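Local structure of prenylcyclase (Actinoplanes teichomyceticus, 6IJ1) at residues Y34-P39 with W81-V86; G156-T161 with G188-Y193; R290-L295 with E305-D310; A13-V18 with L55-A60. The protein probably binds an isoprenoid substrate and catalyses its cyclisation, as a prenylcyclase related to prenyltransferases. All blocks are in the same frame, centred on the assembly; numbering follows the deposited sequence.

Contact 1: residues Y34-P39 with W81-V86; sequences YDLLGP and WNYSEV
The Y83 ring meets G38 O at its edge, close to the ring plane, and S84 OG and a bound water also lie in that plane. P39 O, L37 O, L36 CD1 and Y34 CB approach obliquely, while W43 of helix 42-52 packs against the same side chain from outside the two loops. The contact joins two interhelical loops of a largely helical chain, and an ST turn at S84 shapes one of them. With CG anti to the backbone N (chi1 169°), Y83 reaches across to segment 34-39, where its hydroxyl is gripped twice. It donates to G38 O over 2.8 Å, lying in the carbonyl plane with a C=O...O angle of 152°, and it accepts a more bent bond from L36 N at 3.3 Å. Tyrosine suits the place because its polar tip meets backbone groups while its ring offers carbon to L36, whose CD1 is 3.9 Å from Y83 CE2. G38 has a positive phi, readily adopted by glycine, and a side chain here would crowd the ring of P39. Y34 contributes its CB, but its ring leads away to meet that of W43, and its OH is hydrogen-bonded to A289 O. The water ties the loops together: it donates to L37 O (2.6 Å) and P39 O (2.8 Å) and accepts from S84 OG (2.7 Å). S84 OG also accepts from V86 N, the bond of the ST turn. Beyond it, L37 and V86 make a small apolar patch near the surface, L37 CG resting 4.0 Å from V86 CG2.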
# COMPACT_ATOMS: atom_id res chain seq x y z
N TYR A 34 -4.93 12.03 -2.26
CA TYR A 34 -4.15 12.72 -1.23
C TYR A 34 -3.99 14.20 -1.58
O TYR A 34 -4.34 14.64 -2.68
CB TYR A 34 -2.80 12.02 -0.90
CG TYR A 34 -3.01 10.71 -0.18
CD1 TYR A 34 -3.21 9.53 -0.89
CD2 TYR A 34 -3.05 10.68 1.20
CE1 TYR A 34 -3.43 8.31 -0.21
CE2 TYR A 34 -3.29 9.46 1.90
CZ TYR A 34 -3.45 8.32 1.18
OH TYR A 34 -3.70 7.10 1.82
N ASP A 35 -3.51 14.95 -0.62
CA ASP A 35 -3.39 16.40 -0.81
C ASP A 35 -2.18 16.94 -0.11
O ASP A 35 -2.16 18.13 0.22
CB ASP A 35 -4.72 17.04 -0.26
CG ASP A 35 -4.86 18.50 -0.57
OD1 ASP A 35 -4.64 18.90 -1.75
OD2 ASP A 35 -5.25 19.24 0.40
N LEU A 36 -1.18 16.13 0.16
CA LEU A 36 -0.03 16.55 0.95
C LEU A 36 0.68 17.75 0.35
O LEU A 36 1.10 18.66 1.07
CB LEU A 36 0.97 15.41 1.07
CG LEU A 36 0.34 14.33 1.96
CD1 LEU A 36 1.06 13.05 1.69
CD2 LEU A 36 0.43 14.72 3.40
N LEU A 37 0.85 17.74 -0.97
CA LEU A 37 1.56 18.78 -1.70
C LEU A 37 1.00 18.69 -3.11
O LEU A 37 1.68 18.26 -4.05
CB LEU A 37 3.07 18.55 -1.63
CG LEU A 37 3.93 19.72 -2.13
CD1 LEU A 37 3.30 21.08 -1.85
CD2 LEU A 37 5.31 19.64 -1.51
N GLY A 38 -0.30 18.96 -3.17
CA GLY A 38 -1.06 18.59 -4.38
C GLY A 38 -1.32 17.08 -4.29
O GLY A 38 -0.82 16.42 -3.37
N PRO A 39 -2.09 16.49 -5.21
CA PRO A 39 -2.36 15.06 -5.13
C PRO A 39 -1.24 14.20 -5.74
O PRO A 39 -0.39 14.71 -6.43
CB PRO A 39 -3.63 14.92 -5.97
CG PRO A 39 -3.48 16.00 -7.01
CD PRO A 39 -2.78 17.14 -6.32
N TRP A 81 9.61 5.81 -10.11
CA TRP A 81 8.41 6.65 -10.15
C TRP A 81 8.23 7.29 -8.79
O TRP A 81 8.98 6.99 -7.86
CB TRP A 81 7.20 5.82 -10.48
CG TRP A 81 7.12 5.38 -11.93
CD1 TRP A 81 6.32 5.93 -12.91
CD2 TRP A 81 7.74 4.21 -12.51
NE1 TRP A 81 6.48 5.18 -14.10
CE2 TRP A 81 7.33 4.15 -13.85
CE3 TRP A 81 8.62 3.23 -12.01
CZ2 TRP A 81 7.74 3.10 -14.72
CZ3 TRP A 81 9.05 2.19 -12.89
CH2 TRP A 81 8.60 2.17 -14.21
N ASN A 82 7.24 8.21 -8.68
CA ASN A 82 7.14 9.07 -7.48
C ASN A 82 5.70 9.26 -7.03
O ASN A 82 4.76 8.81 -7.65
CB ASN A 82 7.85 10.43 -7.74
CG ASN A 82 7.33 11.11 -8.97
OD1 ASN A 82 6.16 11.07 -9.33
ND2 ASN A 82 8.26 11.76 -9.65
N TYR A 83 5.55 9.95 -5.88
CA TYR A 83 4.22 10.38 -5.46
C TYR A 83 3.63 11.28 -6.53
O TYR A 83 2.48 11.10 -6.94
CB TYR A 83 4.37 11.15 -4.10
CG TYR A 83 3.14 11.93 -3.56
CD1 TYR A 83 2.79 13.20 -4.08
CD2 TYR A 83 2.34 11.41 -2.58
CE1 TYR A 83 1.67 13.89 -3.62
CE2 TYR A 83 1.23 12.10 -2.09
CZ TYR A 83 0.90 13.34 -2.61
OH TYR A 83 -0.21 13.99 -2.13
N SER A 84 4.40 12.31 -6.91
CA SER A 84 4.10 13.20 -8.02
C SER A 84 5.42 13.91 -8.29
O SER A 84 6.40 13.70 -7.58
CB SER A 84 3.00 14.21 -7.67
OG SER A 84 3.57 15.20 -6.82
N GLU A 85 5.41 14.82 -9.27
CA GLU A 85 6.64 15.54 -9.61
C GLU A 85 7.19 16.39 -8.45
O GLU A 85 8.36 16.81 -8.48
CB GLU A 85 6.34 16.38 -10.85
CG GLU A 85 5.28 17.44 -10.57
CD GLU A 85 4.98 18.33 -11.76
OE1 GLU A 85 5.42 18.01 -12.89
OE2 GLU A 85 4.29 19.36 -11.57
N VAL A 86 6.40 16.63 -7.41
CA VAL A 86 6.91 17.41 -6.28
C VAL A 86 7.88 16.64 -5.42
O VAL A 86 8.51 17.20 -4.53
CB VAL A 86 5.78 17.94 -5.37
CG1 VAL A 86 4.70 18.61 -6.22
CG2 VAL A 86 5.18 16.80 -4.50
O HOH W 1 1.48 16.81 -6.23

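Contact 2: residues G156-T161 with G188-Y193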
# COMPACT_ATOMS: atom_id res chain seq x y z
N GLY A 156 15.52 1.44 6.59
CA GLY A 156 14.66 0.33 6.15
C GLY A 156 13.25 0.53 6.68
O GLY A 156 13.04 0.79 7.86
N HIS A 157 12.27 0.29 5.80
CA HIS A 157 10.86 0.52 6.16
C HIS A 157 10.11 -0.79 5.94
O HIS A 157 10.05 -1.31 4.81
CB HIS A 157 10.30 1.59 5.27
CG HIS A 157 10.97 2.92 5.53
ND1 HIS A 157 11.16 3.86 4.56
CD2 HIS A 157 11.41 3.47 6.69
CE1 HIS A 157 11.78 4.92 5.08
NE2 HIS A 157 11.96 4.70 6.38
N VAL A 158 9.48 -1.29 7.02
CA VAL A 158 8.88 -2.62 6.93
C VAL A 158 7.66 -2.61 6.00
O VAL A 158 7.40 -3.61 5.31
CB VAL A 158 8.54 -3.14 8.33
CG1 VAL A 158 7.79 -4.46 8.26
CG2 VAL A 158 9.79 -3.34 9.15
N CYS A 159 6.88 -1.52 5.95
CA CYS A 159 5.72 -1.48 5.04
C CYS A 159 6.12 -1.50 3.56
O CYS A 159 5.48 -2.18 2.76
CB CYS A 159 4.88 -0.20 5.36
SG CYS A 159 5.90 1.33 5.52
N VAL A 160 7.18 -0.77 3.21
CA VAL A 160 7.67 -0.78 1.83
C VAL A 160 8.27 -2.14 1.53
O VAL A 160 8.04 -2.71 0.45
CB VAL A 160 8.69 0.35 1.67
CG1 VAL A 160 9.31 0.29 0.27
CG2 VAL A 160 7.98 1.73 1.93
N THR A 161 9.03 -2.68 2.49
CA THR A 161 9.60 -4.03 2.29
C THR A 161 8.49 -5.03 2.09
O THR A 161 8.58 -5.90 1.20
CB THR A 161 10.43 -4.41 3.49
OG1 THR A 161 11.40 -3.40 3.76
CG2 THR A 161 11.15 -5.76 3.29
N GLY A 188 2.65 -11.53 15.86
CA GLY A 188 2.25 -11.95 14.53
C GLY A 188 2.12 -10.83 13.49
O GLY A 188 2.05 -11.12 12.30
N GLU A 189 2.04 -9.59 13.93
CA GLU A 189 1.93 -8.51 12.97
C GLU A 189 3.27 -7.95 12.57
O GLU A 189 4.31 -8.13 13.23
CB GLU A 189 1.07 -7.38 13.56
CG GLU A 189 1.77 -6.41 14.46
CD GLU A 189 1.88 -6.87 15.91
OE1 GLU A 189 1.93 -8.10 16.21
OE2 GLU A 189 1.92 -5.94 16.76
N TRP A 190 3.24 -7.18 11.48
CA TRP A 190 4.40 -6.38 11.12
C TRP A 190 4.11 -4.92 11.37
O TRP A 190 3.01 -4.47 11.07
CB TRP A 190 4.74 -6.53 9.64
CG TRP A 190 5.47 -7.82 9.26
CD1 TRP A 190 6.83 -7.94 9.14
CD2 TRP A 190 4.91 -9.10 8.93
NE1 TRP A 190 7.16 -9.22 8.75
CE2 TRP A 190 6.02 -9.97 8.62
CE3 TRP A 190 3.62 -9.64 8.93
CZ2 TRP A 190 5.87 -11.29 8.26
CZ3 TRP A 190 3.44 -10.97 8.51
CH2 TRP A 190 4.58 -11.78 8.19
N PRO A 191 5.09 -4.16 11.80
CA PRO A 191 4.91 -2.72 11.96
C PRO A 191 5.04 -2.01 10.61
O PRO A 191 5.54 -2.56 9.64
CB PRO A 191 6.08 -2.38 12.87
CG PRO A 191 7.16 -3.27 12.38
CD PRO A 191 6.46 -4.60 12.17
N ALA A 192 4.56 -0.76 10.57
CA ALA A 192 4.61 0.07 9.37
C ALA A 192 5.36 1.34 9.72
O ALA A 192 5.30 1.80 10.86
CB ALA A 192 3.21 0.46 8.87
N TYR A 193 6.05 1.92 8.74
CA TYR A 193 6.65 3.23 8.94
C TYR A 193 5.69 4.33 8.57
O TYR A 193 5.41 5.21 9.40
CB TYR A 193 7.93 3.32 8.09
CG TYR A 193 8.76 4.59 8.33
CD1 TYR A 193 9.59 4.71 9.47
CD2 TYR A 193 8.74 5.64 7.39
CE1 TYR A 193 10.39 5.87 9.62
CE2 TYR A 193 9.56 6.78 7.55
CZ TYR A 193 10.36 6.86 8.69
OH TYR A 193 11.13 8.01 8.79
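With CG anti to its backbone N (chi1 -173°), Y193 turns its ring toward H157, whose own CG lies beside its backbone N. The two rings form a face-to-face stack at the N-cap of helix 158-164, against an extended loop. Their planes differ by 20° and their centroids are 3.9 Å apart. H157 NE2 sits over the centre of the tyrosine ring, whereas Y193 CD2 lies over the rim of the imidazole. Outside partners fix both rings: H157 hydrogen-bonds through ND1 to T131 OG1 and through NE2 to G152 O, and Y193 OH hydrogen-bonds to E298 O. An alanine in place of Y193 would probably leave one face of the H157 ring without its stacking partner and E298 O without the hydroxyl. Two residues on, in the first helical turn, C159 has SG between its backbone N and carbonyl carbon (chi1 47°), and this thiol accepts from Y193 N at 3.3 Å, a polarisable sulfur in a buried spot. Its CB packs 3.9 Å from A192 CB, the small methyl matching the close approach of the two backbones. V158, near an imidazole probably from the crystallisation liquor, though such molecules can mark pockets, fills the corner between W190 and P191. V158 CG1 lies 3.7 Å from W190 CD1 and 3.3 Å from P191 O, with W190 NE1 hydrogen-bonded to L180 O.

Contact 3: residues R290-L295 with E305-D310; sequences RLRMVL and EDWTFD
R292 lays its aliphatic stem over one face of the W307 indole. R292 CB stands 4.0 Å from the centroid of the W307 six-membered ring and 20° off its normal, a CH-pi contact, and R292 CD lies 3.6 Å from W307 CZ2. CG occupies the position between the backbone N and the carbonyl carbon (chi1 58°), and from there the chain runs extended to NE, with the guanidinium plane 16° from the indole plane. At the indole rim, near its plane, come M293 O, 3.8 Å from W307 CZ3, and V294 CA, with V294 CG2 4.2 Å from W307 CH2. The edge of W307 thus meets an inverse gamma turn centred on M293. An alanine in place of W307 would probably open a gap beside this turn and uncover the methylenes of R292. At the other end a water accepts from R290 NH2 and donates to D310 OD1, each at 2.8 Å. In the second shell D302 forms a salt bridge with R292, whose guanidinium also donates to A192 O and Y193 O; Y304 meets W307 edge-to-face. The two segments carry the outer strands of a small mixed sheet, whose middle strand 319-321 touches R292 and W307 through I320. Arginine therefore does double duty: its methylenes cover an aromatic face while its charge, probably balanced by D302, ties this edge to the loop that contains A192 and Y193.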
# COMPACT_ATOMS: atom_id res chain seq x y z
N ARG A 290 -4.93 6.10 6.41
CA ARG A 290 -4.32 7.15 7.23
C ARG A 290 -2.81 6.98 7.19
O ARG A 290 -2.25 6.02 7.75
CB ARG A 290 -4.84 7.09 8.68
CG ARG A 290 -6.39 7.23 8.78
CD ARG A 290 -6.95 8.47 8.00
NE ARG A 290 -6.82 9.72 8.72
CZ ARG A 290 -7.72 10.17 9.63
NH1 ARG A 290 -8.71 9.47 9.99
NH2 ARG A 290 -7.52 11.29 10.25
N LEU A 291 -2.17 7.90 6.49
CA LEU A 291 -0.74 7.88 6.18
C LEU A 291 -0.08 8.85 7.14
O LEU A 291 -0.47 10.02 7.20
CB LEU A 291 -0.56 8.31 4.72
CG LEU A 291 0.72 8.15 3.93
CD1 LEU A 291 0.40 8.69 2.56
CD2 LEU A 291 1.74 9.02 4.63
N ARG A 292 0.93 8.40 7.86
CA ARG A 292 1.66 9.35 8.72
C ARG A 292 2.93 9.78 8.01
O ARG A 292 3.78 8.93 7.67
CB ARG A 292 1.93 8.76 10.10
CG ARG A 292 2.72 7.46 10.13
CD ARG A 292 2.79 6.90 11.55
NE ARG A 292 3.58 5.68 11.60
CZ ARG A 292 3.64 4.88 12.65
NH1 ARG A 292 2.99 5.19 13.80
NH2 ARG A 292 4.33 3.74 12.60
N MET A 293 3.03 11.08 7.75
CA MET A 293 4.22 11.63 7.10
C MET A 293 5.31 11.79 8.17
O MET A 293 5.48 12.86 8.78
CB MET A 293 3.90 12.95 6.39
CG MET A 293 3.16 12.83 5.10
SD MET A 293 4.11 11.84 3.91
CE MET A 293 5.62 12.76 3.90
N VAL A 294 6.02 10.69 8.43
CA VAL A 294 7.04 10.68 9.47
C VAL A 294 8.05 11.78 9.19
O VAL A 294 8.41 12.09 8.05
CB VAL A 294 7.76 9.32 9.47
CG1 VAL A 294 8.72 9.19 10.70
CG2 VAL A 294 6.74 8.16 9.58
N LEU A 295 8.54 12.38 10.28
CA LEU A 295 9.52 13.42 10.07
C LEU A 295 10.80 12.80 9.52
O LEU A 295 11.15 11.71 9.92
CB LEU A 295 9.81 14.17 11.38
CG LEU A 295 8.58 15.03 11.81
CD1 LEU A 295 8.71 15.32 13.30
CD2 LEU A 295 8.38 16.25 10.94
N GLU A 305 3.97 11.29 19.59
CA GLU A 305 2.58 11.54 20.00
C GLU A 305 2.04 12.87 19.53
O GLU A 305 0.86 13.14 19.72
CB GLU A 305 2.47 11.44 21.52
CG GLU A 305 2.83 10.04 22.02
CD GLU A 305 2.86 9.95 23.54
OE1 GLU A 305 2.68 11.00 24.20
OE2 GLU A 305 3.07 8.83 24.07
N ASP A 306 2.83 13.67 18.83
CA ASP A 306 2.45 15.03 18.56
C ASP A 306 2.11 15.27 17.10
O ASP A 306 2.28 16.38 16.58
CB ASP A 306 3.57 15.96 19.04
CG ASP A 306 3.79 15.83 20.54
OD1 ASP A 306 2.78 15.71 21.25
OD2 ASP A 306 4.95 15.80 20.99
N TRP A 307 1.60 14.23 16.42
CA TRP A 307 1.19 14.41 15.05
C TRP A 307 0.17 15.54 14.92
O TRP A 307 -0.71 15.69 15.79
CB TRP A 307 0.51 13.12 14.54
CG TRP A 307 1.34 11.92 14.66
CD1 TRP A 307 1.28 10.96 15.61
CD2 TRP A 307 2.41 11.55 13.76
NE1 TRP A 307 2.25 9.98 15.37
CE2 TRP A 307 2.93 10.32 14.23
CE3 TRP A 307 2.91 12.10 12.58
CZ2 TRP A 307 3.99 9.67 13.60
CZ3 TRP A 307 3.99 11.43 11.96
CH2 TRP A 307 4.48 10.23 12.46
N THR A 308 0.26 16.29 13.84
CA THR A 308 -0.82 17.13 13.37
C THR A 308 -1.68 16.31 12.42
O THR A 308 -1.34 15.15 12.16
CB THR A 308 -0.32 18.34 12.61
OG1 THR A 308 0.40 17.90 11.44
CG2 THR A 308 0.65 19.14 13.51
N PHE A 309 -2.75 16.89 11.92
CA PHE A 309 -3.67 16.18 11.03
C PHE A 309 -3.97 16.97 9.78
O PHE A 309 -4.18 18.21 9.83
CB PHE A 309 -4.99 15.80 11.75
CG PHE A 309 -4.78 14.88 12.87
CD1 PHE A 309 -4.79 13.51 12.66
CD2 PHE A 309 -4.57 15.38 14.17
CE1 PHE A 309 -4.55 12.65 13.70
CE2 PHE A 309 -4.36 14.51 15.23
CZ PHE A 309 -4.35 13.13 14.98
N ASP A 310 -3.97 16.27 8.65
CA ASP A 310 -4.35 16.84 7.34
C ASP A 310 -3.51 18.07 6.97
O ASP A 310 -4.02 18.95 6.30
CB ASP A 310 -5.86 17.07 7.28
CG ASP A 310 -6.65 15.83 7.69
OD1 ASP A 310 -6.56 14.82 7.00
OD2 ASP A 310 -7.35 15.91 8.69
O HOH W 2 -5.75 12.61 8.56

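Contact 4: residues A13-V18 with L55-A60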
# COMPACT_ATOMS: atom_id res chain seq x y z
N ALA A 13 -21.54 -4.75 -4.31
CA ALA A 13 -20.61 -3.79 -3.73
C ALA A 13 -19.41 -3.59 -4.61
O ALA A 13 -18.96 -2.46 -4.81
CB ALA A 13 -20.18 -4.24 -2.34
N VAL A 14 -18.84 -4.68 -5.14
CA VAL A 14 -17.66 -4.54 -6.00
C VAL A 14 -18.01 -3.74 -7.24
O VAL A 14 -17.25 -2.86 -7.67
CB VAL A 14 -17.08 -5.93 -6.33
CG1 VAL A 14 -16.03 -5.87 -7.43
CG2 VAL A 14 -16.46 -6.52 -5.10
N ARG A 15 -19.12 -4.10 -7.91
CA ARG A 15 -19.54 -3.35 -9.08
C ARG A 15 -19.69 -1.86 -8.79
O ARG A 15 -19.18 -1.03 -9.54
CB ARG A 15 -20.85 -3.93 -9.63
CG ARG A 15 -21.28 -3.25 -10.94
CD ARG A 15 -22.69 -3.68 -11.38
NE ARG A 15 -22.96 -5.06 -10.95
CZ ARG A 15 -23.80 -5.38 -9.96
NH1 ARG A 15 -24.44 -4.41 -9.30
NH2 ARG A 15 -23.98 -6.65 -9.60
N ARG A 16 -20.34 -1.52 -7.66
CA ARG A 16 -20.53 -0.10 -7.36
C ARG A 16 -19.21 0.62 -7.02
O ARG A 16 -19.04 1.79 -7.34
CB ARG A 16 -21.49 0.05 -6.19
CG ARG A 16 -22.97 -0.25 -6.60
CD ARG A 16 -23.83 -0.46 -5.34
NE ARG A 16 -23.73 0.74 -4.52
CZ ARG A 16 -23.93 0.77 -3.21
NH1 ARG A 16 -24.31 -0.30 -2.53
NH2 ARG A 16 -23.76 1.91 -2.56
N GLY A 17 -18.26 -0.10 -6.41
CA GLY A 17 -16.96 0.48 -6.15
C GLY A 17 -16.16 0.69 -7.42
O GLY A 17 -15.45 1.69 -7.58
N VAL A 18 -16.29 -0.26 -8.37
CA VAL A 18 -15.68 -0.07 -9.68
C VAL A 18 -16.25 1.16 -10.38
O VAL A 18 -15.50 1.99 -10.91
CB VAL A 18 -15.84 -1.34 -10.55
CG1 VAL A 18 -15.38 -1.03 -11.98
CG2 VAL A 18 -14.99 -2.43 -9.98
N LEU A 55 -10.19 -7.52 -10.92
CA LEU A 55 -11.63 -7.62 -10.71
C LEU A 55 -12.29 -8.16 -11.97
O LEU A 55 -11.83 -7.89 -13.08
CB LEU A 55 -12.22 -6.26 -10.36
CG LEU A 55 -11.61 -5.72 -9.06
CD1 LEU A 55 -12.23 -4.36 -8.73
CD2 LEU A 55 -11.79 -6.69 -7.90
N PRO A 56 -13.40 -8.88 -11.81
CA PRO A 56 -14.06 -9.51 -12.98
C PRO A 56 -15.03 -8.55 -13.66
O PRO A 56 -16.26 -8.77 -13.70
CB PRO A 56 -14.75 -10.71 -12.34
CG PRO A 56 -15.20 -10.19 -10.97
CD PRO A 56 -14.02 -9.29 -10.53
N HIS A 57 -14.49 -7.48 -14.24
CA HIS A 57 -15.29 -6.45 -14.89
C HIS A 57 -14.47 -5.93 -16.05
O HIS A 57 -13.35 -5.45 -15.87
CB HIS A 57 -15.70 -5.33 -13.89
CG HIS A 57 -16.65 -5.80 -12.81
ND1 HIS A 57 -17.99 -6.03 -13.05
CD2 HIS A 57 -16.44 -6.12 -11.51
CE1 HIS A 57 -18.57 -6.45 -11.93
NE2 HIS A 57 -17.65 -6.52 -10.99
N GLU A 58 -14.98 -6.06 -17.28
CA GLU A 58 -14.14 -5.74 -18.42
C GLU A 58 -13.70 -4.28 -18.41
O GLU A 58 -12.56 -3.96 -18.80
CB GLU A 58 -14.86 -6.11 -19.73
CG GLU A 58 -16.16 -5.39 -19.98
CD GLU A 58 -16.86 -5.82 -21.28
OE1 GLU A 58 -16.26 -6.60 -22.07
OE2 GLU A 58 -18.02 -5.37 -21.50
N ALA A 59 -14.57 -3.36 -17.98
CA ALA A 59 -14.20 -1.95 -17.98
C ALA A 59 -13.09 -1.65 -16.97
O ALA A 59 -12.26 -0.76 -17.19
CB ALA A 59 -15.42 -1.08 -17.64
N ALA A 60 -13.09 -2.38 -15.87
CA ALA A 60 -12.00 -2.26 -14.90
C ALA A 60 -10.67 -2.68 -15.50
O ALA A 60 -9.66 -1.98 -15.37
CB ALA A 60 -12.30 -3.14 -13.68
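V14 and V18, one turn apart on helix 10-23, both hold CG1 anti to the backbone N, the rotamer valine favours in helices, and offer methyls to L55, H57 and A60. V18 splits its contacts: CG2 lies 3.6 Å from L55 CD1, and CG1 is 4.1 Å from A60 CB. L55 has CG beside its backbone N (chi1 -61°) and CD1 extended (chi2 180°), which carries that methyl past V18 in the opposite direction. H57, N-cap of helix 58-71, has CG beside its backbone N (chi1 -67°) and points its ring at the first helix. V14 CG1 meets the ring edge, 4.0 Å from H57 NE2, while R15 CB approaches H57 CE1 obliquely at 4.1 Å. Histidine suits this place: its ring atoms meet the V14 methyl and R15 CB, yet the ring remains polar. Between L55 and H57, P56 centres an inverse gamma turn that lets both neighbours face the helix. A60 is small, matching the closest backbone approach of the two segments. Helix 327-341 packs on V14 through L337 and on L55 through R338, so the first and last helices meet here, a closure consistent with the alpha-alpha toroid of class II terpene cyclases and protein prenyltransferase beta subunits.

Along the chain contacts 4 and 1 interleave, their segments alternating; contacts 2 and 3 follow in series. Contacts 1, 2 and 3 have centres 16 to 22 Å apart and form one region. Contact 3 is its middle member: M293 packs on L36 and L291 on Y34 of contact 1, while R292 hydrogen-bonds to the carbonyls of A192 and Y193 in contact 2. L36 also touches strand 319-321, which separates the two outer strands of contact 3. Contact 4 lies 26 to 32 Å away, across the chain's centre from contact 2. Contacts 1 to 3 thus join loops, a small sheet and one helix start, whereas contact 4 packs helix 10-23 against the start of helix 58-71.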